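Fervidolysin (Fervidobacterium pennivorans, PDB 1R6V) degrades keratin into peptides as a subtilisin-like serine protease, allowing the bacterium to grow on native feathers. Local coordinates at residues L558-T564 / I621-L627; L601-F607 / V664-G670; I632-V637 / I647-G652. The protein carries 1 engineered substitution. All coordinates share one frame; numbering follows the deposited sequence.

Contact 1. Residues L558-T564 / I621-L627; sequences LQVKFST and IQGTVTL
The ring of F562 meets strand 621-627 at its edge, where Q622 O lies near the ring plane 3.9 Å from F562 CD2; I621 CG2 comes in obliquely, and F574 of the facing sheet packs against the ring edge-to-face. G623 suits its place opposite F562, because a side chain there would collide with CD2 of the ring. The two antiparallel strands are central in a four-stranded sheet of the second beta-sandwich domain. On the face of F562, V560 and V625 touch, and L558 CD1 crosses obliquely to V625 CG1 at 3.5 Å, carried there by a CG anti to the backbone N (chi1 176°). Q559, K561, T624 and T626 occupy the other, more polar face. Beyond the paired residues, T564 OG1 accepts a nearly straight bond from Q622 N (2.7 Å, 163° at the hydrogen), and a water joins T564 OG1 to Q622 OE1. A valine in place of T564 would probably leave Q622 N without this acceptor and the water without one of its anchors. The chemistry is thus divided: branched and aromatic side chains turn to the sandwich interior, whereas a hydroxyl continues the backbone pairing where strand 558-562 has ended.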
loop_
_atom_site.group_PDB
_atom_site.type_symbol
_atom_site.label_atom_id
_atom_site.label_comp_id
_atom_site.label_asym_id
_atom_site.label_seq_id
_atom_site.Cartn_x
_atom_site.Cartn_y
_atom_site.Cartn_z
ATOM N N LEU A 558 -5.052 -31.683 -10.876
ATOM C CA LEU A 558 -5.032 -32.333 -9.572
ATOM C C LEU A 558 -5.505 -33.761 -9.704
ATOM O O LEU A 558 -6.599 -34.010 -10.194
ATOM C CB LEU A 558 -5.952 -31.606 -8.589
ATOM C CG LEU A 558 -6.103 -32.242 -7.201
ATOM C CD1 LEU A 558 -4.755 -32.247 -6.496
ATOM C CD2 LEU A 558 -7.119 -31.460 -6.379
ATOM N N GLN A 559 -4.670 -34.694 -9.269
ATOM C CA GLN A 559 -5.031 -36.104 -9.302
ATOM C C GLN A 559 -4.760 -36.686 -7.925
ATOM O O GLN A 559 -3.857 -36.235 -7.227
ATOM C CB GLN A 559 -4.203 -36.859 -10.350
ATOM C CG GLN A 559 -4.468 -36.428 -11.799
ATOM C CD GLN A 559 -3.640 -37.215 -12.803
ATOM O OE1 GLN A 559 -2.420 -37.337 -12.657
ATOM N NE2 GLN A 559 -4.297 -37.746 -13.836
ATOM N N VAL A 560 -5.557 -37.670 -7.521
ATOM C CA VAL A 560 -5.337 -38.320 -6.238
ATOM C C VAL A 560 -5.470 -39.833 -6.407
ATOM O O VAL A 560 -6.377 -40.311 -7.080
ATOM C CB VAL A 560 -6.328 -37.839 -5.144
ATOM C CG1 VAL A 560 -7.754 -38.129 -5.545
ATOM C CG2 VAL A 560 -5.999 -38.531 -3.835
ATOM N N LYS A 561 -4.542 -40.572 -5.806
ATOM C CA LYS A 561 -4.546 -42.036 -5.870
ATOM C C LYS A 561 -4.224 -42.591 -4.479
ATOM O O LYS A 561 -3.272 -42.152 -3.850
ATOM C CB LYS A 561 -3.489 -42.512 -6.876
ATOM C CG LYS A 561 -3.269 -44.023 -6.931
ATOM C CD LYS A 561 -2.220 -44.380 -7.986
ATOM C CE LYS A 561 -1.888 -45.872 -7.985
ATOM N NZ LYS A 561 -0.926 -46.216 -9.077
ATOM N N PHE A 562 -5.016 -43.546 -3.994
ATOM C CA PHE A 562 -4.760 -44.140 -2.682
ATOM C C PHE A 562 -4.264 -45.565 -2.875
ATOM O O PHE A 562 -4.741 -46.274 -3.752
ATOM C CB PHE A 562 -6.017 -44.158 -1.823
ATOM C CG PHE A 562 -6.654 -42.819 -1.666
ATOM C CD1 PHE A 562 -7.627 -42.400 -2.562
ATOM C CD2 PHE A 562 -6.275 -41.976 -0.634
ATOM C CE1 PHE A 562 -8.230 -41.141 -2.435
ATOM C CE2 PHE A 562 -6.862 -40.716 -0.490
ATOM C CZ PHE A 562 -7.847 -40.302 -1.399
ATOM N N SER A 563 -3.325 -45.969 -2.027
ATOM C CA SER A 563 -2.700 -47.293 -2.106
ATOM C C SER A 563 -3.134 -48.302 -1.045
ATOM O O SER A 563 -2.832 -49.496 -1.159
ATOM C CB SER A 563 -1.194 -47.113 -1.995
ATOM O OG SER A 563 -0.883 -46.475 -0.764
ATOM N N THR A 564 -3.840 -47.830 -0.024
ATOM C CA THR A 564 -4.269 -48.686 1.078
ATOM C C THR A 564 -5.407 -49.643 0.728
ATOM O O THR A 564 -6.314 -49.290 -0.010
ATOM C CB THR A 564 -4.703 -47.819 2.285
ATOM O OG1 THR A 564 -3.683 -46.855 2.571
ATOM C CG2 THR A 564 -4.929 -48.691 3.521
ATOM N N ILE A 621 -4.797 -44.606 6.161
ATOM C CA ILE A 621 -5.039 -44.617 4.728
ATOM C C ILE A 621 -3.995 -43.705 4.100
ATOM O O ILE A 621 -3.798 -42.583 4.558
ATOM C CB ILE A 621 -6.458 -44.111 4.432
ATOM C CG1 ILE A 621 -7.456 -44.952 5.234
ATOM C CG2 ILE A 621 -6.736 -44.165 2.944
ATOM C CD1 ILE A 621 -8.890 -44.477 5.165
ATOM N N GLN A 622 -3.312 -44.190 3.068
ATOM C CA GLN A 622 -2.264 -43.400 2.430
ATOM C C GLN A 622 -2.495 -43.236 0.934
ATOM O O GLN A 622 -3.138 -44.065 0.309
ATOM C CB GLN A 622 -0.906 -44.068 2.667
ATOM C CG GLN A 622 -0.443 -44.073 4.119
ATOM C CD GLN A 622 0.797 -44.923 4.337
ATOM O OE1 GLN A 622 0.720 -46.144 4.401
ATOM N NE2 GLN A 622 1.949 -44.275 4.438
ATOM N N GLY A 623 -1.960 -42.165 0.362
ATOM C CA GLY A 623 -2.135 -41.954 -1.063
ATOM C C GLY A 623 -1.124 -40.960 -1.589
ATOM O O GLY A 623 -0.211 -40.550 -0.871
ATOM N N THR A 624 -1.281 -40.581 -2.849
ATOM C CA THR A 624 -0.390 -39.613 -3.466
ATOM C C THR A 624 -1.252 -38.589 -4.195
ATOM O O THR A 624 -2.159 -38.944 -4.936
ATOM C CB THR A 624 0.560 -40.310 -4.487
ATOM O OG1 THR A 624 1.339 -41.301 -3.803
ATOM C CG2 THR A 624 1.493 -39.298 -5.153
ATOM N N VAL A 625 -0.992 -37.314 -3.943
ATOM C CA VAL A 625 -1.710 -36.250 -4.631
ATOM C C VAL A 625 -0.711 -35.723 -5.650
ATOM O O VAL A 625 0.459 -35.513 -5.320
ATOM C CB VAL A 625 -2.107 -35.093 -3.660
ATOM C CG1 VAL A 625 -2.336 -33.794 -4.441
ATOM C CG2 VAL A 625 -3.379 -35.450 -2.910
ATOM N N THR A 626 -1.150 -35.559 -6.890
ATOM C CA THR A 626 -0.285 -35.001 -7.919
ATOM C C THR A 626 -0.939 -33.658 -8.219
ATOM O O THR A 626 -2.011 -33.590 -8.807
ATOM C CB THR A 626 -0.236 -35.872 -9.191
ATOM O OG1 THR A 626 0.225 -37.187 -8.851
ATOM C CG2 THR A 626 0.743 -35.262 -10.197
ATOM N N LEU A 627 -0.278 -32.596 -7.781
ATOM C CA LEU A 627 -0.797 -31.242 -7.935
ATOM C C LEU A 627 0.064 -30.439 -8.897
ATOM O O LEU A 627 1.213 -30.140 -8.597
ATOM C CB LEU A 627 -0.798 -30.577 -6.564
ATOM C CG LEU A 627 -1.256 -29.125 -6.464
ATOM C CD1 LEU A 627 -2.702 -28.971 -6.976
ATOM C CD2 LEU A 627 -1.146 -28.726 -5.001
HETATM O O HOH W 1 -0.411 -43.751 -3.237
HETATM O O HOH W 2 -1.418 -48.087 3.401
#

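Contact 2. Residues L601-F607 / V664-G670; sequences LSGQISF and VWWTIFG
G603 and I605 join I668 and W666 in two antiparallel hydrogen-bonded pairs, G603 with I668 and I605 with W666, the tightest bonds being G603 N to I668 O and W666 N to I605 O, both 2.8 Å, while the short strands splay to 131° between their directions. G603 suits the corner that segment 601-607 turns there, since at its backbone angles any side chain would be jammed against the preceding carbonyl.

The indole of W666 carries the apolar half. F607 lays its CE2 over one face of the five-membered ring, in an offset stack with centroids 4.2 Å apart and planes at 28°. At the indole edge, in its plane, a water accepts from W666 NE1 and also from F607 N, so a buried indole N-H is satisfied without interrupting the stack. Nearby, I668 CD1 reaches I605 CG1 at 4.0 Å, the two isoleucines crossing at about a right angle.

On the other face, Q604 runs alongside W665, its amide turned 56° from the indole. Its NE2 donates to T667 OG1 (3.3 Å), while W665 NE1 gives its proton to I526 O. S606 suits a buried place near the end of the pairing, because its hydroxyl donates to V664 O at 2.8 Å, one more bond beyond the W666 pair.

This pairing belongs to the five-stranded sheet, in which strand 604-610 also pairs with strands 573-577 and 644-647. W666 packs on V625 and L627, and I668 on L627, of the facing sheet, and R529 makes a cation-pi contact with W666. Y17 and H18, from the part assigned to the propeptide, meet the rings of F669 and W665.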
loop_
_atom_site.group_PDB
_atom_site.type_symbol
_atom_site.label_atom_id
_atom_site.label_comp_id
_atom_site.label_asym_id
_atom_site.label_seq_id
_atom_site.Cartn_x
_atom_site.Cartn_y
_atom_site.Cartn_z
ATOM N N LEU A 601 -12.186 -29.541 -11.132
ATOM C CA LEU A 601 -12.693 -28.832 -9.975
ATOM C C LEU A 601 -11.918 -27.538 -9.792
ATOM O O LEU A 601 -10.730 -27.458 -10.119
ATOM C CB LEU A 601 -12.561 -29.687 -8.708
ATOM C CG LEU A 601 -13.480 -30.908 -8.610
ATOM C CD1 LEU A 601 -13.204 -31.674 -7.324
ATOM C CD2 LEU A 601 -14.926 -30.448 -8.666
ATOM N N SER A 602 -12.598 -26.533 -9.258
ATOM C CA SER A 602 -11.987 -25.231 -9.015
ATOM C C SER A 602 -12.382 -24.730 -7.634
ATOM O O SER A 602 -13.510 -24.930 -7.200
ATOM C CB SER A 602 -12.446 -24.209 -10.064
ATOM O OG SER A 602 -11.804 -22.960 -9.847
ATOM N N GLY A 603 -11.457 -24.064 -6.954
ATOM C CA GLY A 603 -11.754 -23.548 -5.631
ATOM C C GLY A 603 -10.841 -24.163 -4.587
ATOM O O GLY A 603 -9.663 -24.382 -4.844
ATOM N N GLN A 604 -11.382 -24.449 -3.409
ATOM C CA GLN A 604 -10.573 -25.041 -2.352
ATOM C C GLN A 604 -11.312 -26.233 -1.767
ATOM O O GLN A 604 -12.468 -26.123 -1.346
ATOM C CB GLN A 604 -10.251 -23.967 -1.313
ATOM C CG GLN A 604 -9.408 -22.861 -1.962
ATOM C CD GLN A 604 -9.228 -21.640 -1.092
ATOM O OE1 GLN A 604 -10.171 -21.180 -0.451
ATOM N NE2 GLN A 604 -8.012 -21.094 -1.079
ATOM N N ILE A 605 -10.643 -27.381 -1.768
ATOM C CA ILE A 605 -11.261 -28.612 -1.298
ATOM C C ILE A 605 -10.403 -29.395 -0.328
ATOM O O ILE A 605 -9.223 -29.099 -0.145
ATOM C CB ILE A 605 -11.584 -29.556 -2.493
ATOM C CG1 ILE A 605 -10.296 -29.905 -3.250
ATOM C CG2 ILE A 605 -12.601 -28.902 -3.432
ATOM C CD1 ILE A 605 -10.487 -30.857 -4.441
ATOM N N SER A 606 -11.031 -30.388 0.300
ATOM C CA SER A 606 -10.355 -31.303 1.214
ATOM C C SER A 606 -10.790 -32.706 0.784
ATOM O O SER A 606 -11.833 -32.877 0.141
ATOM C CB SER A 606 -10.750 -31.048 2.680
ATOM O OG SER A 606 -10.319 -29.760 3.098
ATOM N N PHE A 607 -9.986 -33.705 1.143
ATOM C CA PHE A 607 -10.253 -35.095 0.764
ATOM C C PHE A 607 -10.604 -35.943 1.969
ATOM O O PHE A 607 -9.999 -35.812 3.019
ATOM C CB PHE A 607 -9.015 -35.719 0.095
ATOM C CG PHE A 607 -8.463 -34.916 -1.051
ATOM C CD1 PHE A 607 -9.287 -34.521 -2.094
ATOM C CD2 PHE A 607 -7.107 -34.592 -1.104
ATOM C CE1 PHE A 607 -8.779 -33.818 -3.182
ATOM C CE2 PHE A 607 -6.585 -33.887 -2.187
ATOM C CZ PHE A 607 -7.426 -33.499 -3.229
ATOM N N VAL A 664 -7.105 -28.599 6.325
ATOM C CA VAL A 664 -6.114 -28.240 5.318
ATOM C C VAL A 664 -6.816 -28.393 3.972
ATOM O O VAL A 664 -7.581 -29.345 3.746
ATOM C CB VAL A 664 -4.886 -29.190 5.416
ATOM C CG1 VAL A 664 -4.079 -29.161 4.139
ATOM C CG2 VAL A 664 -3.996 -28.753 6.589
ATOM N N TRP A 665 -6.578 -27.440 3.081
ATOM C CA TRP A 665 -7.219 -27.481 1.780
ATOM C C TRP A 665 -6.242 -27.444 0.623
ATOM O O TRP A 665 -5.062 -27.149 0.807
ATOM C CB TRP A 665 -8.216 -26.327 1.649
ATOM C CG TRP A 665 -7.577 -24.966 1.686
ATOM C CD1 TRP A 665 -7.106 -24.243 0.617
ATOM C CD2 TRP A 665 -7.333 -24.168 2.849
ATOM N NE1 TRP A 665 -6.586 -23.046 1.049
ATOM C CE2 TRP A 665 -6.712 -22.971 2.413
ATOM C CE3 TRP A 665 -7.580 -24.345 4.219
ATOM C CZ2 TRP A 665 -6.334 -21.950 3.300
ATOM C CZ3 TRP A 665 -7.204 -23.328 5.106
ATOM C CH2 TRP A 665 -6.587 -22.144 4.638
ATOM N N TRP A 666 -6.765 -27.770 -0.555
ATOM C CA TRP A 666 -6.003 -27.788 -1.807
ATOM C C TRP A 666 -6.637 -26.702 -2.670
ATOM O O TRP A 666 -7.854 -26.694 -2.881
ATOM C CB TRP A 666 -6.137 -29.157 -2.479
ATOM C CG TRP A 666 -5.759 -30.267 -1.550
ATOM C CD1 TRP A 666 -6.559 -30.860 -0.620
ATOM C CD2 TRP A 666 -4.455 -30.839 -1.386
ATOM N NE1 TRP A 666 -5.834 -31.762 0.121
ATOM C CE2 TRP A 666 -4.539 -31.770 -0.328
ATOM C CE3 TRP A 666 -3.223 -30.650 -2.029
ATOM C CZ2 TRP A 666 -3.439 -32.514 0.106
ATOM C CZ3 TRP A 666 -2.127 -31.388 -1.598
ATOM C CH2 TRP A 666 -2.245 -32.311 -0.537
ATOM N N THR A 667 -5.802 -25.795 -3.157
ATOM C CA THR A 667 -6.259 -24.663 -3.954
ATOM C C THR A 667 -6.065 -24.925 -5.445
ATOM O O THR A 667 -4.938 -25.093 -5.904
ATOM C CB THR A 667 -5.496 -23.393 -3.505
ATOM O OG1 THR A 667 -5.713 -23.187 -2.102
ATOM C CG2 THR A 667 -5.992 -22.158 -4.249
ATOM N N ILE A 668 -7.171 -24.966 -6.178
ATOM C CA ILE A 668 -7.140 -25.232 -7.612
ATOM C C ILE A 668 -8.019 -24.257 -8.395
ATOM O O ILE A 668 -8.866 -23.556 -7.825
ATOM C CB ILE A 668 -7.568 -26.686 -7.923
ATOM C CG1 ILE A 668 -8.983 -26.954 -7.404
ATOM C CG2 ILE A 668 -6.561 -27.647 -7.316
ATOM C CD1 ILE A 668 -9.072 -27.162 -5.925
ATOM N N PHE A 669 -7.820 -24.227 -9.710
ATOM C CA PHE A 669 -8.547 -23.293 -10.559
ATOM C C PHE A 669 -9.319 -23.901 -11.727
ATOM O O PHE A 669 -9.905 -23.180 -12.535
ATOM C CB PHE A 669 -7.551 -22.238 -11.055
ATOM C CG PHE A 669 -6.716 -21.651 -9.947
ATOM C CD1 PHE A 669 -5.493 -22.211 -9.607
ATOM C CD2 PHE A 669 -7.204 -20.599 -9.180
ATOM C CE1 PHE A 669 -4.765 -21.744 -8.506
ATOM C CE2 PHE A 669 -6.486 -20.122 -8.077
ATOM C CZ PHE A 669 -5.265 -20.694 -7.738
ATOM N N GLY A 670 -9.331 -25.226 -11.805
ATOM C CA GLY A 670 -10.060 -25.881 -12.867
ATOM C C GLY A 670 -9.348 -25.868 -14.206
ATOM O O GLY A 670 -8.154 -25.611 -14.291
HETATM O O HOH W 3 -7.531 -33.158 2.175
#

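Contact 3. Residues I632-V637 / I647-G652; sequences IPVYGV and IDDFGG
Y635 and D648 form a single antiparallel bridge in this beta-sandwich domain, and immediately after it the chain leaves strand 644-647 through a type I beta turn, D648 to G651, reinforced by an Asx turn. The tight part lies around that bridge. D648 O accepts from Y635 N (2.9 Å) and from G651 N, which arrive from opposite faces of its carbonyl plane, so one oxygen serves both the bridge and the turn. The aspartate side chain locks the loop as well: OD1 takes F650 N at 2.6 Å on its anti side and G652 N from above the carboxylate plane, a pairing for which a short acidic side chain is well suited, and OD2 accepts from L653 N.

Glycines allow the close approach. G651 CA sits over one face of the Y635 ring, 3.4 Å from its centroid and 17° off the normal, a CH-pi contact that a side chain on G651 would block. The phenol reaches it because CG stands between the backbone N and the carbonyl carbon (chi1 70°), folding the ring back across the turn. Y635 is an exposed residue although its ring covers G651; an aromatic that also carries a polar group fits a place at the surface. G636 likewise makes room for I647 CD1, 3.4 Å from G636 CA, while I647 CG2 rests against V634 CG2.

Toward the two ends, by contrast, contact passes partly through water. D649 touches the strand mainly through CB, near I632 CG2 and P633 O, while its carboxylate makes a salt bridge with R529 through OD2. A water bridges P633 O and D649 O. At the far end another water accepts from V637 N and donates to G651 O, at 2.8 Å from each of these two atoms.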
loop_
_atom_site.group_PDB
_atom_site.type_symbol
_atom_site.label_atom_id
_atom_site.label_comp_id
_atom_site.label_asym_id
_atom_site.label_seq_id
_atom_site.Cartn_x
_atom_site.Cartn_y
_atom_site.Cartn_z
ATOM N N ILE A 632 2.762 -35.363 -4.026
ATOM C CA ILE A 632 2.719 -35.049 -2.609
ATOM C C ILE A 632 2.067 -36.194 -1.838
ATOM O O ILE A 632 0.916 -36.541 -2.093
ATOM C CB ILE A 632 1.877 -33.792 -2.348
ATOM C CG1 ILE A 632 2.413 -32.626 -3.186
ATOM C CG2 ILE A 632 1.917 -33.452 -0.859
ATOM C CD1 ILE A 632 1.607 -31.343 -3.054
ATOM N N PRO A 633 2.797 -36.797 -0.893
ATOM C CA PRO A 633 2.234 -37.899 -0.104
ATOM C C PRO A 633 1.156 -37.360 0.858
ATOM O O PRO A 633 1.309 -36.275 1.428
ATOM C CB PRO A 633 3.451 -38.444 0.642
ATOM C CG PRO A 633 4.289 -37.206 0.855
ATOM C CD PRO A 633 4.183 -36.496 -0.486
ATOM N N VAL A 634 0.076 -38.114 1.027
ATOM C CA VAL A 634 -0.996 -37.724 1.940
ATOM C C VAL A 634 -1.412 -38.944 2.740
ATOM O O VAL A 634 -1.229 -40.073 2.299
ATOM C CB VAL A 634 -2.252 -37.180 1.197
ATOM C CG1 VAL A 634 -1.886 -35.914 0.421
ATOM C CG2 VAL A 634 -2.818 -38.236 0.260
ATOM N N TYR A 635 -1.956 -38.714 3.927
ATOM C CA TYR A 635 -2.406 -39.820 4.752
ATOM C C TYR A 635 -3.389 -39.306 5.782
ATOM O O TYR A 635 -3.566 -38.097 5.952
ATOM C CB TYR A 635 -1.212 -40.503 5.444
ATOM C CG TYR A 635 -0.551 -39.683 6.524
ATOM C CD1 TYR A 635 -0.838 -39.901 7.874
ATOM C CD2 TYR A 635 0.339 -38.664 6.198
ATOM C CE1 TYR A 635 -0.257 -39.123 8.863
ATOM C CE2 TYR A 635 0.919 -37.881 7.177
ATOM C CZ TYR A 635 0.620 -38.112 8.502
ATOM O OH TYR A 635 1.201 -37.308 9.453
ATOM N N GLY A 636 -4.032 -40.241 6.461
ATOM C CA GLY A 636 -4.990 -39.895 7.489
ATOM C C GLY A 636 -5.246 -41.174 8.248
ATOM O O GLY A 636 -4.809 -42.241 7.827
ATOM N N VAL A 637 -5.957 -41.079 9.360
ATOM C CA VAL A 637 -6.240 -42.261 10.145
ATOM C C VAL A 637 -7.734 -42.343 10.385
ATOM O O VAL A 637 -8.343 -41.374 10.834
ATOM C CB VAL A 637 -5.518 -42.202 11.511
ATOM C CG1 VAL A 637 -5.854 -43.447 12.327
ATOM C CG2 VAL A 637 -3.999 -42.089 11.304
ATOM N N ILE A 647 -7.980 -36.888 4.790
ATOM C CA ILE A 647 -6.649 -37.304 4.353
ATOM C C ILE A 647 -5.906 -36.143 3.718
ATOM O O ILE A 647 -6.419 -35.531 2.788
ATOM C CB ILE A 647 -6.740 -38.387 3.256
ATOM C CG1 ILE A 647 -7.617 -39.554 3.717
ATOM C CG2 ILE A 647 -5.338 -38.858 2.877
ATOM C CD1 ILE A 647 -7.030 -40.351 4.833
ATOM N N ASP A 648 -4.695 -35.848 4.182
ATOM C CA ASP A 648 -3.932 -34.770 3.563
ATOM C C ASP A 648 -2.444 -34.896 3.867
ATOM O O ASP A 648 -2.020 -35.871 4.505
ATOM C CB ASP A 648 -4.486 -33.399 3.988
ATOM C CG ASP A 648 -4.423 -33.176 5.477
ATOM O OD1 ASP A 648 -3.373 -33.492 6.074
ATOM O OD2 ASP A 648 -5.422 -32.666 6.046
ATOM N N ASP A 649 -1.635 -33.938 3.416
ATOM C CA ASP A 649 -0.202 -34.043 3.650
ATOM C C ASP A 649 0.234 -33.831 5.088
ATOM O O ASP A 649 1.416 -33.955 5.413
ATOM C CB ASP A 649 0.603 -33.126 2.691
ATOM C CG ASP A 649 -0.035 -31.763 2.462
ATOM O OD1 ASP A 649 -1.233 -31.576 2.773
ATOM O OD2 ASP A 649 0.668 -30.871 1.935
ATOM N N PHE A 650 -0.728 -33.549 5.956
ATOM C CA PHE A 650 -0.430 -33.349 7.361
ATOM C C PHE A 650 -1.159 -34.378 8.211
ATOM O O PHE A 650 -1.318 -34.197 9.413
ATOM C CB PHE A 650 -0.822 -31.938 7.799
ATOM C CG PHE A 650 -0.053 -30.864 7.099
ATOM C CD1 PHE A 650 -0.468 -30.381 5.857
ATOM C CD2 PHE A 650 1.107 -30.352 7.670
ATOM C CE1 PHE A 650 0.263 -29.402 5.196
ATOM C CE2 PHE A 650 1.845 -29.380 7.025
ATOM C CZ PHE A 650 1.425 -28.897 5.780
ATOM N N GLY A 651 -1.619 -35.450 7.571
ATOM C CA GLY A 651 -2.304 -36.516 8.290
ATOM C C GLY A 651 -3.788 -36.347 8.565
ATOM O O GLY A 651 -4.358 -37.130 9.325
ATOM N N GLY A 652 -4.415 -35.351 7.941
ATOM C CA GLY A 652 -5.832 -35.088 8.153
ATOM C C GLY A 652 -5.873 -34.066 9.267
ATOM O O GLY A 652 -6.271 -34.366 10.390
HETATM O O HOH W 4 3.245 -35.322 3.545
HETATM O O HOH W 5 -6.845 -38.448 9.546
#

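Following the chain, strand 558-562 comes first and residues 601-607 next; 621-627 then returns to the first strand and closes contact 1. Residues 632-637 follow, 647-652 close contact 3, and 664-670 close contact 2 close to the C terminus. Contacts 1 and 2 therefore cross, each lying within a different sheet of the sandwich, whereas contact 3 comes after contact 1 and lies wholly between the two halves of contact 2. The sheets meet where V625 CG2 packs on F607 CE2 at 3.6 Å. Contact 3 touches both: its strand pairs with 621-627, and I647 bonds to F607, so the three together tie the two sheets of the sandwich together.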